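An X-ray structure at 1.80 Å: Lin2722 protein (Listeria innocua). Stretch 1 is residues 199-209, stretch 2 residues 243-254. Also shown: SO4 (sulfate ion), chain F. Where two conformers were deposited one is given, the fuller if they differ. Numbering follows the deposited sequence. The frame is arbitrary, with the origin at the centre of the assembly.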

# COMPACT_ATOMS: atom_id res chain seq x y z
N THR A 199 1.03 -8.76 7.67
CA THR A 199 1.21 -9.35 6.34
C THR A 199 2.11 -10.58 6.35
O THR A 199 1.98 -11.43 5.48
N ARG A 200 3.02 -10.67 7.32
CA ARG A 200 3.90 -11.84 7.46
C ARG A 200 3.14 -13.16 7.52
O ARG A 200 3.68 -14.22 7.18
N LEU A 201 1.90 -13.09 7.97
CA LEU A 201 1.09 -14.28 8.19
C LEU A 201 0.24 -14.72 6.99
O LEU A 201 -0.40 -15.78 7.05
N PHE A 202 0.25 -13.95 5.91
CA PHE A 202 -0.52 -14.32 4.74
C PHE A 202 0.12 -14.01 3.39
O PHE A 202 -0.23 -14.64 2.38
N MSE A 203 1.11 -13.10 3.35
CA MSE A 203 1.73 -12.81 2.07
C MSE A 203 2.85 -13.79 1.65
O MSE A 203 2.90 -14.20 0.47
N PRO A 204 3.74 -14.18 2.57
CA PRO A 204 4.77 -15.16 2.15
C PRO A 204 4.18 -16.43 1.54
O PRO A 204 3.28 -17.00 2.09
N GLY A 205 4.69 -16.87 0.39
CA GLY A 205 4.23 -18.12 -0.22
C GLY A 205 2.95 -17.94 -1.05
O GLY A 205 2.50 -18.90 -1.73
N SER A 206 2.31 -16.78 -0.91
CA SER A 206 1.18 -16.38 -1.75
C SER A 206 1.71 -15.38 -2.80
O SER A 206 1.56 -15.55 -4.00
N ALA A 207 2.30 -14.31 -2.30
CA ALA A 207 2.96 -13.31 -3.14
C ALA A 207 4.30 -13.83 -3.60
O ALA A 207 4.91 -14.70 -2.93
N LYS A 208 4.79 -13.30 -4.72
CA LYS A 208 6.12 -13.61 -5.20
C LYS A 208 7.19 -13.07 -4.23
O LYS A 208 8.16 -13.75 -3.92
N ALA A 209 6.98 -11.86 -3.73
CA ALA A 209 7.94 -11.23 -2.85
C ALA A 209 7.22 -10.62 -1.67
O ALA A 209 6.12 -10.09 -1.79
N LYS A 243 13.91 -6.19 -8.38
CA LYS A 243 13.35 -7.03 -9.43
C LYS A 243 13.65 -8.47 -9.04
O LYS A 243 14.73 -8.77 -8.54
N THR A 244 12.69 -9.37 -9.23
CA THR A 244 12.94 -10.79 -8.94
C THR A 244 12.03 -11.64 -9.82
O THR A 244 10.91 -11.25 -10.15
N ASP A 245 12.55 -12.78 -10.24
CA ASP A 245 11.69 -13.83 -10.78
C ASP A 245 11.49 -14.95 -9.76
O ASP A 245 10.47 -15.68 -9.84
N GLU A 246 12.43 -15.09 -8.83
CA GLU A 246 12.30 -16.08 -7.76
C GLU A 246 11.55 -15.49 -6.58
O GLU A 246 11.50 -14.28 -6.39
N THR A 247 10.99 -16.36 -5.78
CA THR A 247 10.34 -15.95 -4.56
C THR A 247 11.37 -15.32 -3.62
O THR A 247 12.51 -15.79 -3.52
N VAL A 248 10.96 -14.24 -2.96
CA VAL A 248 11.77 -13.57 -1.96
C VAL A 248 10.90 -13.34 -0.72
O VAL A 248 9.75 -12.92 -0.82
N ILE A 249 11.43 -13.66 0.45
CA ILE A 249 10.78 -13.32 1.68
C ILE A 249 11.86 -12.72 2.59
O ILE A 249 12.91 -13.34 2.81
N GLN A 250 11.62 -11.52 3.12
CA GLN A 250 12.60 -10.93 4.02
C GLN A 250 11.86 -10.36 5.20
O GLN A 250 10.98 -9.49 5.04
N LEU A 251 12.19 -10.88 6.37
CA LEU A 251 11.49 -10.55 7.60
C LEU A 251 12.45 -9.77 8.47
O LEU A 251 13.67 -10.02 8.43
N ASP A 252 11.90 -8.81 9.23
CA ASP A 252 12.62 -8.02 10.20
C ASP A 252 12.21 -8.49 11.60
O ASP A 252 11.04 -8.34 11.94
N TYR A 253 13.16 -8.97 12.41
CA TYR A 253 12.82 -9.71 13.63
C TYR A 253 12.89 -9.20 15.07
O TYR A 253 12.33 -9.88 15.94
N LYS A 254 13.50 -8.06 15.39
CA LYS A 254 14.24 -7.17 14.49
C LYS A 254 15.68 -7.29 15.02
O LYS A 254 15.92 -8.02 15.98

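Stretch 2 begins at Lys243, which points away from stretch 1 and does not touch it. Its chain, m at chi1 and chi2 and then extended, serves the sulfate ion instead: NZ makes a weak hydrogen bond of 3.2 Å to sulfate O3. The same ion, probably from the crystallisation liquor, accepts a firmer bond from the backbone, Thr244 N to sulfate O2 at 3.0 Å.

Thr244 is the first residue to point toward stretch 1. In its t rotamer, CG2 lies 3.8 Å from Lys208 CE and 4.3 Å from Ala209 CB, while OG1 turns back into its own stretch and donates to Glu246 O at 2.6 Å. The methyl thus serves the contact and the hydroxyl braces the local turn. The carbonyl of Thr244 receives the main polar side-chain contact: Lys208 NZ donates to Thr244 O at 2.8 Å.

Lys208 leaves its backbone sideways, and the sequence t, t, p, t carries its end closer to stretch 2. Its aliphatic part runs along the backbone there, with CD 3.9 Å from Asp245 O and CG 4.0 Å from Glu246 O. A long chain can therefore cover a loop with its methylenes and still deliver its charge to a carbonyl. Asp245 (chi1 m) and Glu246 (chi1 p) both point away; Lys208 NZ and Asp245 OD1 are 4.6 Å apart, beyond a salt bridge but of favourable sign.

Thr247, sideways and m, works through water. Its OG1 is 2.8 Å from water 2, which donates to Ala207 O at 3.0 Å. Its backbone also leans in, with a CA-H...O contact of 3.2 Å from Thr247 CA to Lys208 O. That carbonyl is shared, because Val248 N donates to Lys208 O at 3.0 Å with a nearly straight angle of 160°.

Here the stretches form a parallel bridge between Ala209 and Val248, with both side chains on the same face of the sheet. Val248 is t, and its CB sits 4.3 Å from Ala209 CB. Ala209 CA reaches Val248 O at 3.2 Å in a second CA-H...O contact. Water 1 donates to Ala207 O at 2.9 Å and weakly to Val248 O at 3.3 Å.

Ile249 starts sideways, but its m, t rotamer brings the end nearer, placing CD1 3.6 Å from Pro204 CB. Gly205 lies just beyond that methyl, with a positive phi that by itself favours glycine. Gln250 is out of reach.

Leu251 points toward stretch 1 again (m, t), and CD2 meets Arg200 CG at 4.0 Å. Arg200 also points in, extended at chi1 and chi2 before an m turn at chi3. The backbone of Asp252 meets the guanidinium at its edge, with Arg200 NH2 2.9 Å from Asp252 O. Tyr253, at a chi1 of -102°, brings CE1 over one guanidinium face, 3.4 Å from Arg200 NH1. Lys254, after a cis peptide bond, makes no contact with stretch 1.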

# COMPACT_ATOMS: atom_id res chain seq x y z
CB THR A 199 1.78 -8.30 5.35
OG1 THR A 199 2.68 -7.42 6.04
CG2 THR A 199 0.63 -7.46 4.72
CB ARG A 200 4.66 -11.66 8.78
CG ARG A 200 5.65 -12.60 9.10
CD ARG A 200 6.14 -12.29 10.50
NE ARG A 200 6.96 -11.09 10.55
CZ ARG A 200 7.74 -10.78 11.59
NH1 ARG A 200 7.81 -11.61 12.62
NH2 ARG A 200 8.47 -9.68 11.60
CB LEU A 201 0.22 -14.08 9.43
CG LEU A 201 1.03 -13.69 10.69
CD1 LEU A 201 0.15 -13.66 11.85
CD2 LEU A 201 2.22 -14.62 10.95
CB PHE A 202 -1.98 -13.77 4.84
CG PHE A 202 -2.10 -12.27 4.81
CD1 PHE A 202 -2.34 -11.60 3.62
CD2 PHE A 202 -2.05 -11.51 5.98
CE1 PHE A 202 -2.48 -10.26 3.58
CE2 PHE A 202 -2.20 -10.15 5.93
CZ PHE A 202 -2.41 -9.51 4.74
CB MSE A 203 2.20 -11.37 2.02
CG MSE A 203 1.05 -10.41 2.05
SE MSE A 203 -0.07 -10.64 0.42
CE MSE A 203 -0.99 -8.89 0.46
CB PRO A 204 5.48 -15.50 3.47
CG PRO A 204 5.26 -14.27 4.34
CD PRO A 204 3.94 -13.72 3.96
CB SER A 206 0.10 -15.72 -0.87
OG SER A 206 -0.23 -16.56 0.25
CB ALA A 207 3.15 -12.07 -2.32
CB LYS A 208 6.36 -13.05 -6.59
CG LYS A 208 7.71 -13.39 -7.12
CD LYS A 208 7.83 -13.06 -8.55
CE LYS A 208 7.90 -11.58 -8.78
NZ LYS A 208 8.13 -11.27 -10.23
CB ALA A 209 8.73 -10.15 -3.58
CB LYS A 243 14.02 -6.71 -10.77
CG LYS A 243 13.72 -5.29 -11.37
CD LYS A 243 12.45 -5.28 -12.30
CE LYS A 243 11.92 -3.83 -12.66
NZ LYS A 243 10.49 -3.81 -13.28
CB THR A 244 12.71 -11.14 -7.40
OG1 THR A 244 13.21 -12.47 -7.12
CG2 THR A 244 11.23 -11.04 -7.02
CB ASP A 245 12.30 -14.36 -12.07
CG ASP A 245 12.31 -13.31 -13.16
OD1 ASP A 245 11.29 -12.57 -13.27
OD2 ASP A 245 13.32 -13.24 -13.89
CB GLU A 246 13.67 -16.60 -7.29
CG GLU A 246 14.54 -15.57 -6.57
CD GLU A 246 15.99 -16.02 -6.31
OE1 GLU A 246 16.28 -17.23 -6.35
OE2 GLU A 246 16.83 -15.11 -6.02
CB THR A 247 9.67 -17.17 -3.90
OG1 THR A 247 8.60 -17.62 -4.73
CG2 THR A 247 9.16 -16.84 -2.54
CB VAL A 248 12.31 -12.21 -2.49
CG1 VAL A 248 12.94 -11.34 -1.35
CG2 VAL A 248 13.26 -12.40 -3.59
CB ILE A 249 10.16 -14.56 2.40
CG1 ILE A 249 9.12 -15.27 1.56
CG2 ILE A 249 9.54 -14.18 3.81
CD1 ILE A 249 8.69 -16.63 2.18
CB GLN A 250 13.41 -9.87 3.29
CG GLN A 250 14.65 -9.41 4.02
CD GLN A 250 15.52 -8.54 3.11
OE1 GLN A 250 15.01 -7.91 2.12
NE2 GLN A 250 16.82 -8.52 3.39
CB LEU A 251 11.05 -11.81 8.33
CG LEU A 251 10.24 -12.83 7.52
CD1 LEU A 251 9.89 -14.08 8.35
CD2 LEU A 251 9.00 -12.17 6.97
CB ASP A 252 12.18 -6.57 10.00
CG ASP A 252 13.30 -5.60 10.11
OD1 ASP A 252 14.25 -5.88 10.90
OD2 ASP A 252 13.18 -4.52 9.44
CB TYR A 253 13.57 -11.03 13.61
CG TYR A 253 12.71 -12.16 13.22
CD1 TYR A 253 11.59 -11.98 12.38
CD2 TYR A 253 13.00 -13.43 13.66
CE1 TYR A 253 10.82 -13.04 12.01
CE2 TYR A 253 12.24 -14.48 13.30
CZ TYR A 253 11.16 -14.28 12.45
OH TYR A 253 10.40 -15.34 12.13
CB LYS A 254 13.82 -5.74 14.69
CG LYS A 254 14.45 -4.70 13.74
CD LYS A 254 14.29 -3.29 14.33
CE LYS A 254 15.28 -2.28 13.71
NZ LYS A 254 14.88 -1.76 12.36
S SO4 F . 9.35 -7.13 -10.93
O1 SO4 F . 9.51 -7.61 -12.32
O2 SO4 F . 10.11 -8.10 -10.08
O3 SO4 F . 9.86 -5.74 -10.79
O4 SO4 F . 7.91 -7.00 -10.59
O HOH W 1 6.79 -14.38 -0.69
O HOH W 2 5.83 -17.22 -4.28